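Side-chain contacts in ABC-type transport system, sugar-family extracellular solute-binding protein (Peptoclostridium difficile 630, PDB 6HNI), which probably delivers tyrosine to an ABC transporter as its extracellular substrate-binding lipoprotein, and also has adhesive properties: residues A[146-151]-A[237-242]; A[156-161]-A[174-179]; A[60-65]-A[81-86]; A[72-77]-A[99-104]; A[32-37]-A[220-225]. The protein carries 1 engineered substitution. All coordinates share one frame; numbering follows the deposited sequence.

Contact 1 (A[146-151]-A[237-242]). With TYR (tyrosine), chain B.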
# COMPACT_ATOMS: atom_id res chain seq x y z
N GLU A 146 -6.11 10.69 -13.60
CA GLU A 146 -5.43 11.28 -14.79
C GLU A 146 -5.35 10.31 -15.96
O GLU A 146 -5.40 10.71 -17.12
CB GLU A 146 -3.95 11.75 -14.45
CG GLU A 146 -3.84 13.11 -13.80
CD GLU A 146 -2.44 13.48 -13.30
OE1 GLU A 146 -1.41 13.04 -13.90
OE2 GLU A 146 -2.37 14.23 -12.30
N LEU A 147 -5.24 9.03 -15.64
CA LEU A 147 -5.10 8.01 -16.65
C LEU A 147 -6.38 7.72 -17.42
O LEU A 147 -6.33 7.11 -18.47
CB LEU A 147 -4.53 6.73 -16.04
CG LEU A 147 -3.15 6.89 -15.33
CD1 LEU A 147 -2.80 5.51 -14.84
CD2 LEU A 147 -2.11 7.50 -16.26
N LEU A 148 -7.53 8.16 -16.90
CA LEU A 148 -8.77 8.02 -17.65
C LEU A 148 -8.70 8.73 -18.98
O LEU A 148 -9.25 8.24 -19.96
CB LEU A 148 -9.94 8.50 -16.81
CG LEU A 148 -10.25 7.74 -15.54
CD1 LEU A 148 -11.42 8.37 -14.78
CD2 LEU A 148 -10.46 6.25 -15.78
N LYS A 149 -8.01 9.87 -19.06
CA LYS A 149 -7.89 10.58 -20.35
C LYS A 149 -7.25 9.70 -21.41
O LYS A 149 -7.49 9.87 -22.60
CB LYS A 149 -6.99 11.81 -20.22
CG LYS A 149 -7.53 12.91 -19.36
CD LYS A 149 -6.69 14.16 -19.49
CE LYS A 149 -6.60 14.67 -20.92
NZ LYS A 149 -6.23 16.12 -20.94
N ILE A 150 -6.42 8.77 -20.95
CA ILE A 150 -5.63 7.96 -21.86
C ILE A 150 -6.42 6.71 -22.20
O ILE A 150 -6.56 6.41 -23.39
CB ILE A 150 -4.30 7.55 -21.22
CG1 ILE A 150 -3.49 8.80 -20.88
CG2 ILE A 150 -3.55 6.60 -22.17
CD1 ILE A 150 -2.19 8.52 -20.15
N PHE A 151 -6.92 5.99 -21.18
CA PHE A 151 -7.47 4.65 -21.36
C PHE A 151 -8.99 4.55 -21.39
O PHE A 151 -9.48 3.55 -21.89
CB PHE A 151 -6.93 3.70 -20.30
CG PHE A 151 -5.47 3.55 -20.36
CD1 PHE A 151 -4.87 2.93 -21.46
CD2 PHE A 151 -4.69 4.10 -19.39
CE1 PHE A 151 -3.49 2.81 -21.54
CE2 PHE A 151 -3.30 4.00 -19.46
CZ PHE A 151 -2.72 3.35 -20.53
N PRO A 237 -11.73 -1.55 -17.72
CA PRO A 237 -10.34 -1.14 -17.32
C PRO A 237 -10.27 -0.98 -15.82
O PRO A 237 -11.16 -0.41 -15.17
CB PRO A 237 -10.14 0.18 -18.05
CG PRO A 237 -11.32 0.38 -18.95
CD PRO A 237 -12.42 -0.52 -18.51
N VAL A 238 -9.17 -1.47 -15.26
CA VAL A 238 -8.88 -1.31 -13.84
C VAL A 238 -7.60 -0.43 -13.63
O VAL A 238 -6.54 -0.78 -14.13
CB VAL A 238 -8.64 -2.69 -13.20
CG1 VAL A 238 -8.39 -2.53 -11.74
CG2 VAL A 238 -9.85 -3.61 -13.42
N ILE A 239 -7.82 0.69 -13.00
CA ILE A 239 -6.71 1.61 -12.62
C ILE A 239 -6.45 1.34 -11.17
O ILE A 239 -7.30 1.49 -10.31
CB ILE A 239 -7.12 3.07 -12.83
CG1 ILE A 239 -7.46 3.36 -14.29
CG2 ILE A 239 -6.03 3.99 -12.33
CD1 ILE A 239 -6.46 2.93 -15.31
N ALA A 240 -5.17 1.04 -10.86
CA ALA A 240 -4.77 0.86 -9.46
C ALA A 240 -3.94 2.03 -8.99
O ALA A 240 -3.30 2.72 -9.81
CB ALA A 240 -3.96 -0.41 -9.30
N ALA A 241 -3.91 2.21 -7.68
CA ALA A 241 -3.10 3.28 -7.06
C ALA A 241 -1.59 3.08 -7.16
O ALA A 241 -0.88 4.07 -7.11
CB ALA A 241 -3.50 3.43 -5.62
N GLU A 242 -1.15 1.85 -7.34
CA GLU A 242 0.29 1.53 -7.43
C GLU A 242 0.52 0.31 -8.26
O GLU A 242 -0.46 -0.29 -8.75
CB GLU A 242 0.91 1.44 -6.03
CG GLU A 242 0.35 0.38 -5.10
CD GLU A 242 1.05 -0.97 -5.15
OE1 GLU A 242 2.19 -1.07 -5.71
OE2 GLU A 242 0.48 -1.96 -4.60
N TYR B . -1.66 1.60 1.99
CA TYR B . -1.90 0.30 2.63
C TYR B . -2.01 0.48 4.14
O TYR B . -2.05 -0.52 4.84
CB TYR B . -0.90 -0.78 2.17
CG TYR B . -1.05 -1.12 0.72
CD1 TYR B . -2.24 -1.77 0.26
CD2 TYR B . -0.14 -0.78 -0.23
CE1 TYR B . -2.42 -2.00 -1.07
CE2 TYR B . -0.31 -1.01 -1.58
CZ TYR B . -1.50 -1.64 -2.02
OH TYR B . -1.69 -1.88 -3.36
OXT TYR B . -2.15 1.59 4.61
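Leu147 and Leu148 pack against Ile239 in the lobe of this periplasmic-binding-protein fold that holds strand 238-240 of the parallel sheet. The contact is wholly apolar and buried. Leu147 uses its CB, which lies 4.3 Å from Ile239 CD1. Leu148 reaches in with the end of its side chain, and its CD2 comes to 4.4 Å from Ile239 CG1. Ile239 thus meets the two leucines with different atoms of one branch. These are loose van der Waals distances, with no hydrogen bond between the segments.

In the next shell, Ala252 of the neighbouring strand 252-255 touches Leu147, Phe151 and Ile239, and it shares a backbone bond with Ala240. Leu148 also touches Val211 and Phe185. Backbone bonds from Ile239 to Leu212 and Val214 fix it in the sheet. The turn of 146-151 is held from within, since Leu147 O accepts from both Ile150 N and Phe151 N.

Past the strand, Glu242 takes the N-cap position of helix 243-247 and enters the ligand pocket. A bend at chi2 (91°) lets its carboxylate serve both the helix start and the ligand. One oxygen, OE1, accepts from Gly244 N. The other, Glu242 OE2, accepts the phenol proton of the bound tyrosine, at 2.5 Å from its OH.

Contact 2 (A[156-161]-A[174-179])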
# COMPACT_ATOMS: atom_id res chain seq x y z
N LYS A 156 -17.70 7.80 -17.15
CA LYS A 156 -18.38 8.69 -16.21
C LYS A 156 -18.65 8.06 -14.86
O LYS A 156 -18.92 8.79 -13.91
CB LYS A 156 -19.69 9.24 -16.79
CG LYS A 156 -19.50 10.13 -18.03
CD LYS A 156 -18.97 11.54 -17.71
CE LYS A 156 -20.07 12.60 -17.49
NZ LYS A 156 -19.66 13.88 -16.77
N THR A 157 -18.61 6.73 -14.78
CA THR A 157 -18.93 6.00 -13.56
C THR A 157 -17.75 5.13 -13.14
O THR A 157 -17.32 4.28 -13.89
CB THR A 157 -20.22 5.12 -13.69
OG1 THR A 157 -21.34 5.93 -14.09
CG2 THR A 157 -20.55 4.48 -12.36
N ILE A 158 -17.28 5.38 -11.93
CA ILE A 158 -16.09 4.73 -11.36
C ILE A 158 -16.57 3.78 -10.25
O ILE A 158 -17.21 4.23 -9.31
CB ILE A 158 -15.11 5.77 -10.75
CG1 ILE A 158 -14.70 6.79 -11.82
CG2 ILE A 158 -13.89 5.07 -10.15
CD1 ILE A 158 -14.03 8.01 -11.26
N GLY A 159 -16.20 2.51 -10.34
CA GLY A 159 -16.42 1.59 -9.23
C GLY A 159 -15.22 1.55 -8.28
O GLY A 159 -14.08 1.75 -8.72
N VAL A 160 -15.51 1.23 -7.05
CA VAL A 160 -14.43 0.98 -6.05
C VAL A 160 -14.90 -0.12 -5.10
O VAL A 160 -15.93 0.01 -4.43
CB VAL A 160 -14.06 2.28 -5.32
CG1 VAL A 160 -15.16 2.90 -4.50
CG2 VAL A 160 -12.87 2.00 -4.42
N MET A 161 -14.13 -1.20 -5.05
CA MET A 161 -14.29 -2.25 -4.05
C MET A 161 -13.17 -2.11 -3.03
O MET A 161 -12.00 -1.90 -3.40
CB MET A 161 -14.30 -3.64 -4.72
CG MET A 161 -14.53 -4.77 -3.76
SD MET A 161 -14.96 -6.33 -4.56
CE MET A 161 -13.43 -6.67 -5.39
N ASP A 174 -13.15 8.22 0.46
CA ASP A 174 -13.67 9.60 0.66
C ASP A 174 -13.04 10.56 -0.35
O ASP A 174 -13.72 11.45 -0.88
CB ASP A 174 -13.37 10.11 2.05
CG ASP A 174 -14.21 9.50 3.09
OD1 ASP A 174 -15.22 8.86 2.76
OD2 ASP A 174 -13.86 9.65 4.28
N ALA A 175 -11.71 10.42 -0.55
CA ALA A 175 -10.98 11.23 -1.54
C ALA A 175 -11.51 11.02 -2.96
O ALA A 175 -11.65 11.99 -3.72
CB ALA A 175 -9.49 11.00 -1.47
N LEU A 176 -11.79 9.76 -3.29
CA LEU A 176 -12.37 9.45 -4.59
C LEU A 176 -13.72 10.13 -4.80
O LEU A 176 -14.00 10.71 -5.87
CB LEU A 176 -12.51 7.95 -4.74
CG LEU A 176 -13.12 7.47 -6.02
CD1 LEU A 176 -12.34 7.87 -7.22
CD2 LEU A 176 -13.23 5.96 -5.99
N LYS A 177 -14.56 10.05 -3.77
CA LYS A 177 -15.89 10.69 -3.86
C LYS A 177 -15.77 12.20 -3.95
O LYS A 177 -16.55 12.84 -4.66
CB LYS A 177 -16.78 10.29 -2.71
CG LYS A 177 -17.19 8.83 -2.75
CD LYS A 177 -17.62 8.28 -1.42
CE LYS A 177 -19.02 8.60 -1.03
NZ LYS A 177 -19.40 7.70 0.10
N GLU A 178 -14.80 12.80 -3.24
CA GLU A 178 -14.61 14.23 -3.35
C GLU A 178 -14.18 14.63 -4.76
O GLU A 178 -14.73 15.59 -5.35
CB GLU A 178 -13.57 14.70 -2.31
CG GLU A 178 -13.23 16.18 -2.39
CD GLU A 178 -14.32 17.06 -1.79
OE1 GLU A 178 -15.40 16.55 -1.38
OE2 GLU A 178 -14.08 18.29 -1.72
N TYR A 179 -13.22 13.91 -5.33
CA TYR A 179 -12.80 14.15 -6.69
C TYR A 179 -13.97 14.01 -7.67
O TYR A 179 -14.15 14.84 -8.57
CB TYR A 179 -11.68 13.19 -7.08
CG TYR A 179 -11.11 13.36 -8.47
CD1 TYR A 179 -11.75 12.80 -9.56
CD2 TYR A 179 -9.90 14.00 -8.70
CE1 TYR A 179 -11.23 12.90 -10.82
CE2 TYR A 179 -9.39 14.11 -9.96
CZ TYR A 179 -10.06 13.56 -11.02
OH TYR A 179 -9.61 13.65 -12.31
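No flat group carries the meeting of Leu176 with Val160 and Ile158; aliphatic side chains do all the touching. The side chain of Tyr179, about one helical turn further on, touches Asp142, Leu145 and Phe185 instead. Leu176 and Val160 point at each other tip to tip. Leu176 CD2 lies 3.8 Å from Val160 CB, and 3.9 Å separates it from Val160 CG1. A trans chi1 (179°) swings the leucine's CG away from its own backbone N and sends the branch down to the sheet. The same methyl, Leu176 CD2, also approaches Ile158 CG2, more loosely at 4.3 Å. One methyl therefore serves two strand residues on the same face of the sheet. Here helix 167-183 covers strand 157-163 within the beta-alpha-beta unit that goes on to strand 186-192. Gly159, between the two contacting residues, bonds through its backbone to Val211. Leu145 of helix 141-145 also touches Leu176. On the exposed side of the helix, Lys177 NZ makes a salt bridge to Glu189 OE2.

Contact 3 (A[60-65]-A[81-86]). With EDO (1,2-ethanediol), chain E.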
# COMPACT_ATOMS: atom_id res chain seq x y z
N ASP A 60 20.06 -8.47 14.47
CA ASP A 60 19.27 -9.67 14.29
C ASP A 60 17.89 -9.24 13.81
O ASP A 60 17.24 -8.47 14.46
CB ASP A 60 19.09 -10.41 15.60
CG ASP A 60 18.17 -11.60 15.44
OD1 ASP A 60 18.68 -12.63 14.98
OD2 ASP A 60 16.93 -11.48 15.71
N ILE A 61 17.53 -9.73 12.64
CA ILE A 61 16.21 -9.43 12.06
C ILE A 61 15.28 -10.65 12.26
O ILE A 61 15.59 -11.73 11.76
CB ILE A 61 16.34 -9.04 10.58
CG1 ILE A 61 17.24 -7.81 10.38
CG2 ILE A 61 14.98 -8.77 9.99
CD1 ILE A 61 17.48 -7.44 8.92
N ASP A 62 14.15 -10.44 12.95
CA ASP A 62 13.11 -11.46 13.17
C ASP A 62 11.92 -11.02 12.29
O ASP A 62 11.13 -10.12 12.66
CB ASP A 62 12.76 -11.42 14.66
CG ASP A 62 11.70 -12.41 15.09
OD1 ASP A 62 11.15 -13.14 14.23
OD2 ASP A 62 11.43 -12.45 16.33
N PHE A 63 11.83 -11.64 11.12
CA PHE A 63 10.74 -11.36 10.17
C PHE A 63 9.52 -12.24 10.45
O PHE A 63 9.65 -13.49 10.56
CB PHE A 63 11.22 -11.60 8.74
CG PHE A 63 10.12 -11.46 7.72
CD1 PHE A 63 9.66 -10.20 7.36
CD2 PHE A 63 9.52 -12.56 7.17
CE1 PHE A 63 8.62 -10.02 6.48
CE2 PHE A 63 8.44 -12.42 6.26
CZ PHE A 63 8.01 -11.14 5.91
N GLN A 64 8.37 -11.60 10.51
CA GLN A 64 7.08 -12.29 10.78
C GLN A 64 6.01 -11.79 9.83
O GLN A 64 5.75 -10.59 9.72
CB GLN A 64 6.61 -12.07 12.21
CG GLN A 64 7.57 -12.59 13.29
CD GLN A 64 7.60 -14.09 13.40
OE1 GLN A 64 6.57 -14.73 13.19
NE2 GLN A 64 8.73 -14.67 13.84
N ASN A 65 5.41 -12.74 9.13
CA ASN A 65 4.32 -12.49 8.16
C ASN A 65 3.02 -13.01 8.80
O ASN A 65 2.94 -14.15 9.23
CB ASN A 65 4.66 -13.22 6.89
CG ASN A 65 3.64 -13.03 5.76
OD1 ASN A 65 2.55 -12.49 5.93
ND2 ASN A 65 4.00 -13.51 4.58
N ALA A 81 6.95 -7.17 21.56
CA ALA A 81 6.98 -6.35 22.75
C ALA A 81 7.53 -7.16 23.93
O ALA A 81 8.45 -6.69 24.66
CB ALA A 81 5.61 -5.75 23.05
N SER A 82 7.06 -8.37 24.13
CA SER A 82 7.56 -9.18 25.25
C SER A 82 9.02 -9.68 25.02
O SER A 82 9.78 -9.92 25.98
CB SER A 82 6.56 -10.29 25.58
OG SER A 82 6.42 -11.19 24.52
N ASP A 83 9.43 -9.80 23.76
CA ASP A 83 10.81 -10.08 23.38
C ASP A 83 11.72 -8.89 23.67
O ASP A 83 12.94 -9.04 23.65
CB ASP A 83 11.00 -10.31 21.87
CG ASP A 83 10.54 -11.68 21.37
OD1 ASP A 83 10.26 -12.59 22.20
OD2 ASP A 83 10.46 -11.83 20.08
N LYS A 84 11.18 -7.70 23.91
CA LYS A 84 12.00 -6.49 24.13
C LYS A 84 12.88 -6.14 22.94
O LYS A 84 14.08 -5.80 23.09
CB LYS A 84 12.79 -6.59 25.47
CG LYS A 84 11.91 -6.89 26.69
CD LYS A 84 12.66 -7.11 27.99
CE LYS A 84 11.68 -7.23 29.14
NZ LYS A 84 12.10 -8.23 30.13
N LYS A 85 12.33 -6.19 21.73
CA LYS A 85 13.02 -5.76 20.53
C LYS A 85 13.50 -4.32 20.71
O LYS A 85 12.89 -3.51 21.41
CB LYS A 85 12.09 -5.78 19.33
CG LYS A 85 11.60 -7.15 18.89
CD LYS A 85 12.69 -8.17 18.61
CE LYS A 85 12.09 -9.43 18.05
NZ LYS A 85 13.07 -10.51 17.92
N ASP A 86 14.61 -4.01 20.06
CA ASP A 86 15.10 -2.63 20.04
C ASP A 86 14.35 -1.70 19.09
O ASP A 86 14.28 -0.50 19.30
CB ASP A 86 16.59 -2.65 19.69
CG ASP A 86 17.44 -3.38 20.74
OD1 ASP A 86 17.51 -2.81 21.82
OD2 ASP A 86 17.92 -4.53 20.45
C1 EDO E . 0.92 -15.05 1.92
O1 EDO E . 1.69 -14.03 2.62
C2 EDO E . -0.53 -15.18 2.40
O2 EDO E . -0.86 -16.46 2.94
O HOH W 1 15.32 -9.78 16.43
O HOH W 2 9.19 -12.77 17.72
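Asp62 and Lys85 join strand 59-65 to the turn after helix 70-82, within the beta-alpha-beta crossover that leads through this helix to strand 87-91. A Schellman motif ends the helix, with Lys84 at positive phi, and Lys85 follows it.

Salt bridges come first. Lys85 bends at chi2 (-55°) and then runs extended, which brings its ammonium across to Asp62. Lys85 NZ donates to Asp62 OD2 at 3.0 Å, on the anti lone pair of that oxygen, and the two side chains cross at about a right angle. Lys85 NZ also makes a long salt bridge of 3.6 Å to Asp83 OD2. Asp83 has a second cationic partner, Lys79, at its OD1.

Like charges also meet, with Asp62 OD2 at 3.9 Å from Asp83 OD2. The lysine probably offsets this. A water helps too, donating to both oxygens. Another water accepts from Lys85 NZ.

A side-chain hydrogen bond within the strand fixes the carboxylate's rotation. Gln64 NE2 gives a nearly straight bond (2.9 Å, 176°) to the syn lone pair of Asp62 OD1, which lies in the amide plane.

Contact 4 (A[72-77]-A[99-104])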
# COMPACT_ATOMS: atom_id res chain seq x y z
N THR A 72 -3.23 -12.54 13.92
CA THR A 72 -1.81 -12.81 13.88
C THR A 72 -1.05 -11.50 13.85
O THR A 72 0.07 -11.43 14.42
CB THR A 72 -1.45 -13.72 12.70
OG1 THR A 72 -2.27 -14.90 12.77
CG2 THR A 72 0.01 -14.16 12.75
N THR A 73 -1.55 -10.42 13.27
CA THR A 73 -0.82 -9.12 13.38
C THR A 73 -0.69 -8.76 14.84
O THR A 73 0.36 -8.14 15.27
CB THR A 73 -1.49 -7.92 12.64
OG1 THR A 73 -2.73 -7.58 13.23
CG2 THR A 73 -1.67 -8.23 11.19
N GLN A 74 -1.67 -9.10 15.66
CA GLN A 74 -1.66 -8.74 17.07
C GLN A 74 -0.76 -9.66 17.87
O GLN A 74 -0.01 -9.16 18.74
CB GLN A 74 -3.09 -8.78 17.62
CG GLN A 74 -3.99 -7.76 16.92
CD GLN A 74 -3.90 -6.36 17.45
OE1 GLN A 74 -3.32 -6.09 18.51
NE2 GLN A 74 -4.49 -5.42 16.70
N SER A 75 -0.76 -10.95 17.60
CA SER A 75 0.14 -11.88 18.32
C SER A 75 1.58 -11.62 17.94
O SER A 75 2.44 -11.74 18.84
CB SER A 75 -0.22 -13.34 18.08
OG SER A 75 -0.19 -13.71 16.72
N ILE A 76 1.89 -11.30 16.69
CA ILE A 76 3.30 -10.98 16.30
C ILE A 76 3.72 -9.80 17.14
O ILE A 76 4.87 -9.79 17.67
CB ILE A 76 3.39 -10.65 14.79
CG1 ILE A 76 3.19 -11.93 13.94
CG2 ILE A 76 4.66 -9.89 14.47
CD1 ILE A 76 2.93 -11.69 12.48
N ALA A 77 2.91 -8.76 17.20
CA ALA A 77 3.27 -7.51 17.88
C ALA A 77 3.43 -7.73 19.35
O ALA A 77 4.40 -7.23 19.98
CB ALA A 77 2.25 -6.43 17.61
N ALA A 99 1.20 -3.14 16.23
CA ALA A 99 2.49 -2.84 16.91
C ALA A 99 2.26 -1.72 17.93
O ALA A 99 2.68 -1.83 19.08
CB ALA A 99 3.50 -2.44 15.87
N PHE A 100 1.54 -0.67 17.53
CA PHE A 100 1.26 0.44 18.42
C PHE A 100 0.39 0.04 19.63
O PHE A 100 0.61 0.51 20.76
CB PHE A 100 0.72 1.63 17.62
CG PHE A 100 0.49 2.90 18.42
CD1 PHE A 100 1.57 3.55 19.07
CD2 PHE A 100 -0.76 3.49 18.50
CE1 PHE A 100 1.35 4.73 19.76
CE2 PHE A 100 -0.96 4.67 19.16
CZ PHE A 100 0.09 5.31 19.78
N ASN A 101 -0.59 -0.83 19.40
CA ASN A 101 -1.34 -1.35 20.49
C ASN A 101 -0.49 -2.16 21.45
O ASN A 101 -0.73 -2.13 22.65
CB ASN A 101 -2.51 -2.23 19.96
CG ASN A 101 -3.60 -1.43 19.26
OD1 ASN A 101 -3.70 -0.21 19.37
ND2 ASN A 101 -4.45 -2.16 18.56
N ALA A 102 0.44 -2.92 20.92
CA ALA A 102 1.28 -3.82 21.72
C ALA A 102 2.30 -3.09 22.61
O ALA A 102 2.60 -3.58 23.67
CB ALA A 102 2.01 -4.81 20.85
N THR A 103 2.81 -1.96 22.13
CA THR A 103 3.87 -1.23 22.86
C THR A 103 3.84 0.28 22.58
O THR A 103 3.75 0.70 21.43
CB THR A 103 5.26 -1.82 22.52
OG1 THR A 103 6.28 -1.13 23.30
CG2 THR A 103 5.61 -1.72 21.10
N LYS A 104 4.01 1.07 23.64
CA LYS A 104 4.15 2.52 23.51
C LYS A 104 5.58 2.93 23.84
O LYS A 104 5.88 4.12 23.82
CB LYS A 104 3.19 3.31 24.40
CG LYS A 104 1.71 3.05 24.17
CD LYS A 104 1.20 3.54 22.84
CE LYS A 104 -0.32 3.33 22.74
NZ LYS A 104 -0.58 1.86 22.80
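Ala77 and Ala102 form the tight part of this helix-helix contact. Their CB atoms are 3.6 Å apart. Ala77 CB also sits 3.7 Å from Ala99 CA, on the backbone itself. In return, Ala102 CB lies 3.5 Å from Ala77 O. Small residues let the two helices come very near here, and the CA atoms of Ala77 and Ala99 are 4.8 Å apart. No hydrogen bond links the segments, so close van der Waals fit holds this part. Ala77 and Ala99 are buried.

The other side is looser and exposed. Gln74 and Asn101 meet there by their amide ends. Gln74 folds at chi2 (-82°), which turns its amide across to the neighbouring helix. The two amide planes are nearly coplanar, 23° apart. Gln74 NE2 is 3.8 Å from Asn101 ND2, and this is contact without a bond. Both residues also touch a crystal neighbour, so the placing of these amides may partly reflect the lattice.

The contact joins helix 70-82 to helix 93-102 where the latter ends. Thr103, just past the helix, touches Ile88 of strand 87-91, and its OG1 is hydrogen-bonded to Asp105 N and Ile106 N. On the other helix, Thr73 packs against Ala98 and Leu31. Side chains of both helices pack against the parallel sheet. The CB of Ala99 points away from helix 70-82, and the residue packs on Ile88, while Ile76 packs against Gln64 of strand 59-65.

Contact 5 (A[32-37]-A[220-225]). With TYR (tyrosine), chain B; EDO (1,2-ethanediol), chain E.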
# COMPACT_ATOMS: atom_id res chain seq x y z
N VAL A 32 1.04 -9.37 4.96
CA VAL A 32 0.87 -10.40 3.95
C VAL A 32 1.92 -10.17 2.85
O VAL A 32 2.38 -9.07 2.69
CB VAL A 32 -0.59 -10.37 3.38
CG1 VAL A 32 -0.84 -9.10 2.60
CG2 VAL A 32 -0.91 -11.63 2.56
N GLU A 33 2.23 -11.19 2.06
CA GLU A 33 2.93 -11.00 0.78
C GLU A 33 1.98 -10.45 -0.30
O GLU A 33 1.08 -11.16 -0.84
CB GLU A 33 3.53 -12.30 0.30
CG GLU A 33 4.58 -12.91 1.20
CD GLU A 33 4.97 -14.31 0.78
OE1 GLU A 33 4.54 -14.75 -0.30
OE2 GLU A 33 5.71 -14.98 1.53
N HIS A 34 2.12 -9.17 -0.60
CA HIS A 34 1.65 -8.59 -1.87
C HIS A 34 2.79 -7.66 -2.35
O HIS A 34 3.64 -7.28 -1.52
CB HIS A 34 0.24 -7.97 -1.87
CG HIS A 34 0.01 -6.72 -1.06
ND1 HIS A 34 0.36 -5.46 -1.50
CD2 HIS A 34 -0.72 -6.52 0.08
CE1 HIS A 34 -0.08 -4.56 -0.63
NE2 HIS A 34 -0.77 -5.18 0.32
N PRO A 35 2.87 -7.34 -3.65
CA PRO A 35 4.13 -6.78 -4.14
C PRO A 35 4.64 -5.55 -3.45
O PRO A 35 5.86 -5.43 -3.16
CB PRO A 35 3.88 -6.55 -5.63
CG PRO A 35 2.89 -7.65 -5.98
CD PRO A 35 2.01 -7.77 -4.77
N ALA A 36 3.79 -4.64 -3.13
CA ALA A 36 4.20 -3.39 -2.51
C ALA A 36 4.78 -3.68 -1.15
O ALA A 36 5.80 -3.06 -0.75
CB ALA A 36 2.99 -2.44 -2.37
N LEU A 37 4.14 -4.53 -0.37
CA LEU A 37 4.65 -4.78 0.99
C LEU A 37 6.00 -5.47 0.93
O LEU A 37 6.91 -5.10 1.71
CB LEU A 37 3.67 -5.57 1.84
CG LEU A 37 2.23 -5.01 1.90
CD1 LEU A 37 1.46 -5.70 2.99
CD2 LEU A 37 2.16 -3.50 2.09
N VAL A 220 -8.05 -6.15 -1.24
CA VAL A 220 -8.22 -6.19 -2.71
C VAL A 220 -6.89 -6.42 -3.43
O VAL A 220 -6.81 -7.21 -4.37
CB VAL A 220 -8.96 -4.95 -3.20
CG1 VAL A 220 -9.12 -4.99 -4.71
CG2 VAL A 220 -10.36 -4.90 -2.58
N ALA A 221 -5.81 -5.79 -2.95
CA ALA A 221 -4.49 -6.02 -3.55
C ALA A 221 -4.08 -7.49 -3.47
O ALA A 221 -3.38 -7.96 -4.34
CB ALA A 221 -3.45 -5.12 -2.87
N SER A 222 -4.49 -8.20 -2.42
CA SER A 222 -4.20 -9.62 -2.25
C SER A 222 -5.03 -10.58 -3.10
O SER A 222 -4.70 -11.78 -3.20
CB SER A 222 -4.46 -10.00 -0.82
OG SER A 222 -3.52 -9.33 -0.01
N SER A 223 -6.12 -10.04 -3.67
CA SER A 223 -7.02 -10.78 -4.56
C SER A 223 -7.05 -10.24 -5.95
O SER A 223 -8.01 -10.54 -6.73
CB SER A 223 -8.41 -10.77 -3.95
OG SER A 223 -8.48 -11.74 -2.93
N MET A 224 -6.03 -9.53 -6.37
CA MET A 224 -6.02 -8.88 -7.68
C MET A 224 -6.16 -9.82 -8.87
O MET A 224 -6.85 -9.50 -9.82
CB MET A 224 -4.80 -7.97 -7.87
CG MET A 224 -5.10 -6.54 -7.47
SD MET A 224 -6.50 -5.72 -8.32
CE MET A 224 -6.30 -6.30 -10.01
N PRO A 225 -5.51 -10.99 -8.82
CA PRO A 225 -5.68 -11.88 -9.99
C PRO A 225 -7.15 -12.26 -10.27
O PRO A 225 -7.51 -12.39 -11.45
CB PRO A 225 -4.81 -13.08 -9.64
CG PRO A 225 -3.73 -12.47 -8.75
CD PRO A 225 -4.46 -11.48 -7.91
N TYR B . -1.66 1.60 1.99
CA TYR B . -1.90 0.30 2.63
C TYR B . -2.01 0.48 4.14
O TYR B . -2.05 -0.52 4.84
CB TYR B . -0.90 -0.78 2.17
CG TYR B . -1.05 -1.12 0.72
CD1 TYR B . -2.24 -1.77 0.26
CD2 TYR B . -0.14 -0.78 -0.23
CE1 TYR B . -2.42 -2.00 -1.07
CE2 TYR B . -0.31 -1.01 -1.58
CZ TYR B . -1.50 -1.64 -2.02
OH TYR B . -1.69 -1.88 -3.36
OXT TYR B . -2.15 1.59 4.61
C1 EDO E . 0.92 -15.05 1.92
O1 EDO E . 1.69 -14.03 2.62
C2 EDO E . -0.53 -15.18 2.40
O2 EDO E . -0.86 -16.46 2.94
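A chi1 of 68° places His34 CG between its own backbone N and carbonyl carbon, and this turns the imidazole toward Ala221. The methyl sits squarely over the ring in a CH-pi contact. Ala221 CB is 4.0 Å from the centroid of the His34 ring and 5° off the normal. Leu37 CG covers the opposite face, offset toward the rim. The ring is therefore sandwiched. Its rotation is set further by a hydrogen bond between NE2 and Asn218 OD1, and Asn218 ND2 also holds the bound tyrosine. The ligand lies beside the imidazole, with His34 CE1 3.5 Å from its CE1. Ala221 CB comes within 3.7 Å of the ligand OH, and Ala36 CB is 3.7 Å from the ligand CE2. In one of two conformers of Ser222, its OG bonds to Asn218 O and lies 3.7 Å from Val32 CG1. His34 is the N-cap residue of helix 35-50 in one lobe, while Ala221 belongs to helix 218-221 in the other. Contact across the cleft beside an enclosed ligand is typical of the closed state of a two-lobed substrate-binding protein.

Contacts 3 and 4 lie in the lobe of the five-stranded parallel sheet, and contacts 1 and 2 in that of the four-stranded sheet. Contacts 3 and 4 have centres 11 Å apart and share helix 70-82. Contacts 1 and 2 are 12 Å apart and both reach the same sheet. Between the pairs the centres are 32 to 39 Å apart. Contact 5 bridges the lobes, and its centre is 18 Å from that of contact 1. These two touch through Glu242 and Ala36, and both meet the bound tyrosine. Along the chain, contacts 2, 3 and 4 are nested inside the loop closed by contact 5, whereas contact 1 crosses it. Contact 5 thus probably couples ligand binding to closure of the lobes.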